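Local coordinates for hypothetical protein Atu2327 (Agrobacterium tumefaciens, PDB 2O8I) that probably decarboxylates 2-oxo-4-hydroxy-4-carboxy-5-ureidoimidazoline (OHCU) to allantoin in the ureide route of urate breakdown, at residues E5-R10 / F20-A25; T36-H41 / I153-L158. All blocks are in the same frame, centred on the assembly; numbering follows the deposited sequence.

Interaction 1: E5-R10 / F20-A25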
ATOM      1  N   GLU A   5      -6.351  17.370 -12.379  1.00 31.31           N
ATOM      2  CA  GLU A   5      -5.138  17.048 -11.718  1.00 32.09           C
ATOM      3  C   GLU A   5      -5.531  16.619 -10.331  1.00 31.55           C
ATOM      4  O   GLU A   5      -4.991  15.666  -9.776  1.00 31.78           O
ATOM      5  CB  GLU A   5      -4.265  18.294 -11.660  1.00 32.97           C
ATOM      6  CG  GLU A   5      -2.848  18.012 -11.273  1.00 39.35           C
ATOM      7  CD  GLU A   5      -2.362  18.908 -10.119  1.00 46.51           C
ATOM      8  OE1 GLU A   5      -2.184  20.126 -10.395  1.00 46.48           O
ATOM      9  OE2 GLU A   5      -2.161  18.390  -8.960  1.00 47.35           O
ATOM     10  N   GLU A   6      -6.515  17.310  -9.798  1.00 30.43           N
ATOM     11  CA  GLU A   6      -6.933  17.064  -8.473  1.00 29.82           C
ATOM     12  C   GLU A   6      -7.767  15.776  -8.362  1.00 28.60           C
ATOM     13  O   GLU A   6      -7.497  14.915  -7.528  1.00 29.72           O
ATOM     14  CB  GLU A   6      -7.631  18.299  -7.933  1.00 30.01           C
ATOM     15  CG  GLU A   6      -8.519  17.972  -6.766  1.00 33.44           C
ATOM     16  CD  GLU A   6      -9.436  19.118  -6.309  1.00 39.85           C
ATOM     17  OE1 GLU A   6      -9.485  20.281  -6.951  1.00 38.82           O
ATOM     18  OE2 GLU A   6     -10.118  18.762  -5.288  1.00 37.21           O
ATOM     19  N   PHE A   7      -8.746  15.609  -9.213  1.00 27.12           N
ATOM     20  CA  PHE A   7      -9.475  14.346  -9.273  1.00 26.30           C
ATOM     21  C   PHE A   7      -8.604  13.103  -9.405  1.00 27.13           C
ATOM     22  O   PHE A   7      -8.832  12.101  -8.752  1.00 27.75           O
ATOM     23  CB  PHE A   7     -10.422  14.387 -10.448  1.00 25.15           C
ATOM     24  CG  PHE A   7     -11.406  13.260 -10.509  1.00 22.19           C
ATOM     25  CD1 PHE A   7     -12.687  13.410  -9.974  1.00 21.03           C
ATOM     26  CD2 PHE A   7     -11.106  12.100 -11.205  1.00 20.26           C
ATOM     27  CE1 PHE A   7     -13.645  12.385 -10.072  1.00 20.26           C
ATOM     28  CE2 PHE A   7     -12.065  11.051 -11.335  1.00 20.38           C
ATOM     29  CZ  PHE A   7     -13.326  11.188 -10.743  1.00 21.64           C
ATOM     30  N   VAL A   8      -7.616  13.146 -10.271  1.00 28.05           N
ATOM     31  CA  VAL A   8      -6.803  11.985 -10.508  1.00 28.60           C
ATOM     32  C   VAL A   8      -5.904  11.805  -9.318  1.00 29.92           C
ATOM     33  O   VAL A   8      -5.535  10.689  -8.983  1.00 31.07           O
ATOM     34  CB  VAL A   8      -5.993  12.147 -11.818  1.00 29.71           C
ATOM     35  CG1 VAL A   8      -4.884  11.102 -11.936  1.00 27.39           C
ATOM     36  CG2 VAL A   8      -6.972  12.085 -13.021  1.00 28.12           C
ATOM     37  N   ALA A   9      -5.615  12.889  -8.613  1.00 29.87           N
ATOM     38  CA  ALA A   9      -4.690  12.789  -7.553  1.00 29.34           C
ATOM     39  C   ALA A   9      -5.141  12.130  -6.248  1.00 30.85           C
ATOM     40  O   ALA A   9      -4.626  11.083  -5.916  1.00 32.60           O
ATOM     41  CB  ALA A   9      -4.056  14.126  -7.258  1.00 28.31           C
ATOM     42  N   ARG A  10      -6.127  12.597  -5.496  1.00 31.55           N
ATOM     43  CA  ARG A  10      -7.473  12.130  -5.366  1.00 29.86           C
ATOM     44  C   ARG A  10      -7.896  10.689  -5.440  1.00 29.35           C
ATOM     45  O   ARG A  10      -7.956  10.018  -4.407  1.00 27.84           O
ATOM     46  CB  ARG A  10      -8.565  13.125  -5.591  1.00 31.94           C
ATOM     47  CG  ARG A  10      -9.303  13.328  -4.320  1.00 30.81           C
ATOM     48  CD  ARG A  10      -9.035  14.641  -3.845  1.00 28.50           C
ATOM     49  NE  ARG A  10     -10.166  15.562  -3.904  1.00 33.25           N
ATOM     50  CZ  ARG A  10     -11.291  15.606  -3.139  1.00 32.61           C
ATOM     51  NH1 ARG A  10     -11.632  14.665  -2.252  1.00 29.08           N
ATOM     52  NH2 ARG A  10     -12.125  16.644  -3.318  1.00 28.71           N
ATOM     53  N   PHE A  20      -5.203   5.497 -14.699  1.00 39.02           N
ATOM     54  CA  PHE A  20      -6.018   5.561 -15.939  1.00 38.11           C
ATOM     55  C   PHE A  20      -7.513   5.408 -15.652  1.00 37.92           C
ATOM     56  O   PHE A  20      -8.342   6.005 -16.362  1.00 38.56           O
ATOM     57  CB  PHE A  20      -5.552   4.557 -17.000  1.00 38.25           C
ATOM     58  CG  PHE A  20      -6.040   3.147 -16.763  1.00 39.13           C
ATOM     59  CD1 PHE A  20      -5.336   2.276 -15.912  1.00 41.20           C
ATOM     60  CD2 PHE A  20      -7.197   2.694 -17.362  1.00 37.99           C
ATOM     61  CE1 PHE A  20      -5.811   0.948 -15.672  1.00 40.56           C
ATOM     62  CE2 PHE A  20      -7.676   1.399 -17.120  1.00 39.31           C
ATOM     63  CZ  PHE A  20      -6.994   0.530 -16.276  1.00 38.44           C
ATOM     64  N   ILE A  21      -7.871   4.618 -14.630  1.00 37.56           N
ATOM     65  CA  ILE A  21      -9.284   4.494 -14.201  1.00 37.33           C
ATOM     66  C   ILE A  21      -9.850   5.884 -13.899  1.00 38.31           C
ATOM     67  O   ILE A  21     -10.944   6.235 -14.377  1.00 38.38           O
ATOM     68  CB  ILE A  21      -9.473   3.561 -12.981  1.00 37.08           C
ATOM     69  CG1 ILE A  21      -9.058   2.133 -13.319  1.00 36.84           C
ATOM     70  CG2 ILE A  21     -10.916   3.521 -12.518  1.00 35.68           C
ATOM     71  CD1 ILE A  21     -10.018   1.436 -14.249  1.00 39.56           C
ATOM     72  N   ALA A  22      -9.072   6.690 -13.161  1.00 38.79           N
ATOM     73  CA  ALA A  22      -9.510   8.001 -12.705  1.00 38.78           C
ATOM     74  C   ALA A  22      -9.466   9.003 -13.841  1.00 39.57           C
ATOM     75  O   ALA A  22     -10.345   9.849 -13.898  1.00 40.89           O
ATOM     76  CB  ALA A  22      -8.676   8.475 -11.522  1.00 37.62           C
ATOM     77  N   GLU A  23      -8.458   8.926 -14.722  1.00 39.78           N
ATOM     78  CA  GLU A  23      -8.362   9.790 -15.920  1.00 40.68           C
ATOM     79  C   GLU A  23      -9.625   9.636 -16.784  1.00 40.35           C
ATOM     80  O   GLU A  23     -10.291  10.621 -17.124  1.00 41.60           O
ATOM     81  CB  GLU A  23      -7.195   9.389 -16.819  1.00 41.74           C
ATOM     82  CG  GLU A  23      -5.832   9.287 -16.199  1.00 44.43           C
ATOM     83  CD  GLU A  23      -5.066  10.567 -16.349  1.00 52.98           C
ATOM     84  OE1 GLU A  23      -5.565  11.474 -17.094  1.00 56.54           O
ATOM     85  OE2 GLU A  23      -3.968  10.688 -15.719  1.00 56.90           O
ATOM     86  N   ARG A  24      -9.963   8.403 -17.141  1.00 39.01           N
ATOM     87  CA  ARG A  24     -11.125   8.171 -17.977  1.00 38.18           C
ATOM     88  C   ARG A  24     -12.394   8.575 -17.285  1.00 37.92           C
ATOM     89  O   ARG A  24     -13.278   9.163 -17.926  1.00 39.58           O
ATOM     90  CB  ARG A  24     -11.232   6.719 -18.372  1.00 38.20           C
ATOM     91  CG  ARG A  24     -10.094   6.289 -19.239  1.00 38.14           C
ATOM     92  CD  ARG A  24     -10.282   4.850 -19.650  1.00 38.72           C
ATOM     93  NE  ARG A  24      -9.067   4.429 -20.322  1.00 38.16           N
ATOM     94  CZ  ARG A  24      -8.748   3.165 -20.557  1.00 37.14           C
ATOM     95  NH1 ARG A  24      -9.553   2.187 -20.137  1.00 35.16           N
ATOM     96  NH2 ARG A  24      -7.600   2.895 -21.190  1.00 32.75           N
ATOM     97  N   ALA A  25     -12.520   8.271 -15.988  1.00 36.87           N
ATOM     98  CA  ALA A  25     -13.710   8.735 -15.240  1.00 34.67           C
ATOM     99  C   ALA A  25     -13.832  10.255 -15.342  1.00 33.25           C
ATOM    100  O   ALA A  25     -14.952  10.774 -15.392  1.00 32.41           O
ATOM    101  CB  ALA A  25     -13.666   8.316 -13.797  1.00 33.27           C
TER
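Helices 4-11 and 19-27, consecutive in the chain, fold back on each other as a helical hairpin in this all-helical protein. Their segments run at 144° with a closest axis approach of 8.7 Å, and the CA atoms of Val8 and Ala22 come within 5.3 Å. Such closeness suits alanine, whose single methyl lets the other backbone approach.

The contact across the hairpin is mostly apolar, with no hydrogen bond between the segments. Phe7 carries its CG anti to the backbone N (chi1 -170°), which sends the ring out toward helix 19-27. Its CE2 lies 4.0 Å from Ala25 CB, while the ring edge meets the carbonyl oxygen of Ala22 near the ring plane, the weakly positive rim of an aromatic ring facing an electron-rich atom. Phe11 and Tyr26 each make an edge-to-face pair with the same ring. Val8, compact and branched at CB, fills the neighbouring position: its CG2 reaches over the backbone of Ala22 and Glu23, 3.9 Å from Glu23 N.

Away from the interface, Glu6 and Arg10, one turn apart on helix 4-11, form a salt bridge whose N-H bond, Arg10 NE to Glu6 OE2, is weak. At the margin of the contact, Glu23 starts away from helix 4-11, but its chain bends at chi2 (-94°), so that the carboxylate folds back across Val8, and OE1 forms a salt bridge with Arg4. The other carboxylate oxygen of Glu23, OE2, rests 3.9 Å from Val8 CG1.

Interaction 2: T36-H41 / I153-L158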
ATOM      1  N   THR A  36     -19.369  11.701  -3.135  1.00 23.78           N
ATOM      2  CA  THR A  36     -19.800  10.724  -2.177  1.00 24.17           C
ATOM      3  C   THR A  36     -19.166   9.427  -2.609  1.00 25.05           C
ATOM      4  O   THR A  36     -18.845   9.258  -3.785  1.00 25.20           O
ATOM      5  CB  THR A  36     -21.356  10.546  -2.126  1.00 23.78           C
ATOM      6  OG1 THR A  36     -21.822   9.976  -3.352  1.00 23.56           O
ATOM      7  CG2 THR A  36     -22.051  11.834  -1.846  1.00 21.10           C
ATOM      8  N   ALA A  37     -18.984   8.512  -1.666  1.00 25.94           N
ATOM      9  CA  ALA A  37     -18.480   7.210  -2.009  1.00 27.30           C
ATOM     10  C   ALA A  37     -19.368   6.538  -3.042  1.00 28.92           C
ATOM     11  O   ALA A  37     -18.829   6.020  -3.985  1.00 30.38           O
ATOM     12  CB  ALA A  37     -18.340   6.347  -0.785  1.00 27.66           C
ATOM     13  N   LYS A  38     -20.705   6.562  -2.904  1.00 30.28           N
ATOM     14  CA  LYS A  38     -21.605   5.946  -3.904  1.00 32.30           C
ATOM     15  C   LYS A  38     -21.382   6.475  -5.305  1.00 31.07           C
ATOM     16  O   LYS A  38     -21.130   5.687  -6.235  1.00 30.93           O
ATOM     17  CB  LYS A  38     -23.073   6.113  -3.533  1.00 32.40           C
ATOM     18  CG  LYS A  38     -23.602   4.942  -2.673  1.00 37.41           C
ATOM     19  CD  LYS A  38     -25.190   4.983  -2.501  1.00 38.30           C
ATOM     20  CE  LYS A  38     -26.001   4.564  -3.827  1.00 44.48           C
ATOM     21  NZ  LYS A  38     -26.327   5.736  -4.757  1.00 45.10           N
ATOM     22  N   ALA A  39     -21.450   7.804  -5.453  1.00 30.19           N
ATOM     23  CA  ALA A  39     -21.255   8.447  -6.751  1.00 29.80           C
ATOM     24  C   ALA A  39     -19.886   8.120  -7.325  1.00 30.12           C
ATOM     25  O   ALA A  39     -19.798   7.548  -8.390  1.00 30.99           O
ATOM     26  CB  ALA A  39     -21.466   9.949  -6.671  1.00 29.19           C
ATOM     27  N   VAL A  40     -18.808   8.422  -6.606  1.00 30.60           N
ATOM     28  CA  VAL A  40     -17.463   8.255  -7.177  1.00 30.11           C
ATOM     29  C   VAL A  40     -17.167   6.770  -7.461  1.00 31.90           C
ATOM     30  O   VAL A  40     -16.530   6.431  -8.479  1.00 32.88           O
ATOM     31  CB  VAL A  40     -16.365   8.875  -6.282  1.00 29.67           C
ATOM     32  CG1 VAL A  40     -15.005   8.627  -6.857  1.00 26.91           C
ATOM     33  CG2 VAL A  40     -16.591  10.365  -6.080  1.00 25.79           C
ATOM     34  N   HIS A  41     -17.630   5.883  -6.585  1.00 32.21           N
ATOM     35  CA  HIS A  41     -17.437   4.458  -6.802  1.00 33.14           C
ATOM     36  C   HIS A  41     -18.159   3.971  -8.054  1.00 33.82           C
ATOM     37  O   HIS A  41     -17.587   3.176  -8.807  1.00 33.73           O
ATOM     38  CB  HIS A  41     -17.937   3.676  -5.603  1.00 33.52           C
ATOM     39  CG  HIS A  41     -17.713   2.199  -5.697  1.00 36.59           C
ATOM     40  ND1 HIS A  41     -18.699   1.321  -6.114  1.00 38.31           N
ATOM     41  CD2 HIS A  41     -16.640   1.436  -5.369  1.00 35.15           C
ATOM     42  CE1 HIS A  41     -18.237   0.084  -6.055  1.00 37.10           C
ATOM     43  NE2 HIS A  41     -16.990   0.128  -5.608  1.00 38.44           N
ATOM     44  N   ILE A 153     -12.936  -3.368  -2.549  1.00 38.98           N
ATOM     45  CA  ILE A 153     -11.937  -2.608  -1.893  1.00 36.26           C
ATOM     46  C   ILE A 153     -12.066  -1.107  -2.283  1.00 35.19           C
ATOM     47  O   ILE A 153     -11.950  -0.211  -1.421  1.00 34.05           O
ATOM     48  CB  ILE A 153     -10.608  -3.229  -2.204  1.00 35.83           C
ATOM     49  CG1 ILE A 153     -10.559  -4.587  -1.465  1.00 37.01           C
ATOM     50  CG2 ILE A 153      -9.499  -2.283  -1.794  1.00 32.75           C
ATOM     51  CD1 ILE A 153      -9.613  -5.657  -2.047  1.00 35.65           C
ATOM     52  N   ALA A 154     -12.372  -0.854  -3.556  1.00 33.30           N
ATOM     53  CA  ALA A 154     -12.557   0.514  -4.037  1.00 32.51           C
ATOM     54  C   ALA A 154     -13.624   1.189  -3.192  1.00 31.69           C
ATOM     55  O   ALA A 154     -13.436   2.338  -2.713  1.00 31.09           O
ATOM     56  CB  ALA A 154     -12.928   0.560  -5.572  1.00 32.57           C
ATOM     57  N   TRP A 155     -14.710   0.459  -2.962  1.00 30.04           N
ATOM     58  CA  TRP A 155     -15.791   0.992  -2.173  1.00 30.16           C
ATOM     59  C   TRP A 155     -15.326   1.315  -0.768  1.00 30.41           C
ATOM     60  O   TRP A 155     -15.586   2.416  -0.238  1.00 31.07           O
ATOM     61  CB  TRP A 155     -17.006   0.033  -2.135  1.00 30.48           C
ATOM     62  CG  TRP A 155     -17.942   0.374  -1.024  1.00 28.31           C
ATOM     63  CD1 TRP A 155     -18.054  -0.259   0.177  1.00 28.53           C
ATOM     64  CD2 TRP A 155     -18.829   1.470  -0.983  1.00 27.08           C
ATOM     65  NE1 TRP A 155     -18.992   0.362   0.963  1.00 26.91           N
ATOM     66  CE2 TRP A 155     -19.484   1.433   0.274  1.00 27.82           C
ATOM     67  CE3 TRP A 155     -19.169   2.466  -1.900  1.00 28.46           C
ATOM     68  CZ2 TRP A 155     -20.454   2.362   0.645  1.00 28.77           C
ATOM     69  CZ3 TRP A 155     -20.123   3.400  -1.533  1.00 29.31           C
ATOM     70  CH2 TRP A 155     -20.758   3.342  -0.262  1.00 29.38           C
ATOM     71  N   LEU A 156     -14.649   0.355  -0.154  1.00 30.16           N
ATOM     72  CA  LEU A 156     -14.177   0.528   1.211  1.00 30.48           C
ATOM     73  C   LEU A 156     -13.213   1.712   1.317  1.00 29.83           C
ATOM     74  O   LEU A 156     -13.273   2.494   2.282  1.00 30.01           O
ATOM     75  CB  LEU A 156     -13.508  -0.761   1.738  1.00 30.71           C
ATOM     76  CG  LEU A 156     -14.424  -1.984   1.914  1.00 30.85           C
ATOM     77  CD1 LEU A 156     -13.558  -3.226   2.129  1.00 29.73           C
ATOM     78  CD2 LEU A 156     -15.412  -1.778   3.090  1.00 27.59           C
ATOM     79  N   ARG A 157     -12.341   1.853   0.327  1.00 28.70           N
ATOM     80  CA  ARG A 157     -11.419   2.997   0.324  1.00 28.56           C
ATOM     81  C   ARG A 157     -12.166   4.317   0.263  1.00 27.51           C
ATOM     82  O   ARG A 157     -12.009   5.155   1.174  1.00 27.28           O
ATOM     83  CB  ARG A 157     -10.391   2.871  -0.787  1.00 28.40           C
ATOM     84  CG  ARG A 157      -9.480   1.680  -0.514  1.00 30.90           C
ATOM     85  CD  ARG A 157      -8.673   1.343  -1.713  1.00 35.82           C
ATOM     86  NE  ARG A 157      -7.589   0.457  -1.351  1.00 38.83           N
ATOM     87  CZ  ARG A 157      -6.536   0.220  -2.122  1.00 41.56           C
ATOM     88  NH1 ARG A 157      -6.424   0.851  -3.292  1.00 42.42           N
ATOM     89  NH2 ARG A 157      -5.592  -0.634  -1.716  1.00 40.50           N
ATOM     90  N   LEU A 158     -13.010   4.459  -0.765  1.00 26.67           N
ATOM     91  CA  LEU A 158     -13.870   5.639  -0.940  1.00 25.90           C
ATOM     92  C   LEU A 158     -14.750   5.959   0.251  1.00 26.16           C
ATOM     93  O   LEU A 158     -14.834   7.123   0.637  1.00 26.01           O
ATOM     94  CB  LEU A 158     -14.697   5.517  -2.195  1.00 25.17           C
ATOM     95  CG  LEU A 158     -13.849   5.681  -3.460  1.00 25.04           C
ATOM     96  CD1 LEU A 158     -14.589   5.077  -4.638  1.00 22.06           C
ATOM     97  CD2 LEU A 158     -13.520   7.157  -3.684  1.00 23.51           C
TER
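Segment 37-41 of helix 37-50 crosses segment 153-158 of helix 139-161 at 138° with the axes 9.4 Å apart at closest approach, and the CA atoms are nearest at Ala37 and Leu158 (5.0 Å) and again, one turn on, at His41 and Trp155. His41 and Trp155 carry the centre. Both have CG anti to the backbone N, and their side chains cross at about a right angle. The six-membered ring of Trp155 turns its edge to the face of His41, a T-shaped pair with ring centroids 5.7 Å apart and planes at 86°; Trp155 CE3 stands 4.0 Å above the imidazole, offset toward its rim. Trp155 CB also lies over one face of the imidazole, 3.5 Å from His41 NE2. A histidine serves well here because its flat ring packs while NE2 can still donate: it hydrogen-bonds Glu151 O, which would help fix the ring's rotation.

This is helix-to-helix packing between distant parts of an OHCU decarboxylase-type helical fold, the first turn of helix 37-50 meeting the long helix 139-161. The turn is capped by Thr36, whose OG1 accepts from Ala39 N at 3.0 Å, while the chain end beyond helix 139-161 returns to hydrogen-bond the backbones of Ala37 and Lys38.

Farther along the indole, Trp155 CZ3 meets Ala37 CB at 3.5 Å, a methyl small enough to sit between Trp155 and Leu158. The aliphatic part of Lys38 runs beside the same ring, pointing the same way. Leu158 divides its two branches: CD1 lies against His41 at the edge of the imidazole, and CD2 crosses to Val40 CG1, 3.8 Å away.

The centres of interaction 1 and interaction 2 lie 14 Å apart, and their nearest atoms, about 5 Å apart, do not touch. Helix 37-50 follows helix 19-27 in the chain and serves both: its first turn enters interaction 2, whereas farther along it Leu44 and Gln47 pack on Ala25 of interaction 1. Phe11, on helix 4-11, is a second bridge, pairing with the ring of Phe7 while touching Val40 and Leu158. The second subunit packs on the segments of both, on residues that lie outside the contacts themselves: Glu5, Ala9 and Arg10 in interaction 1, and Ile153 and Arg157 in interaction 2, where Arg157 forms a salt bridge with Glu75 of that subunit.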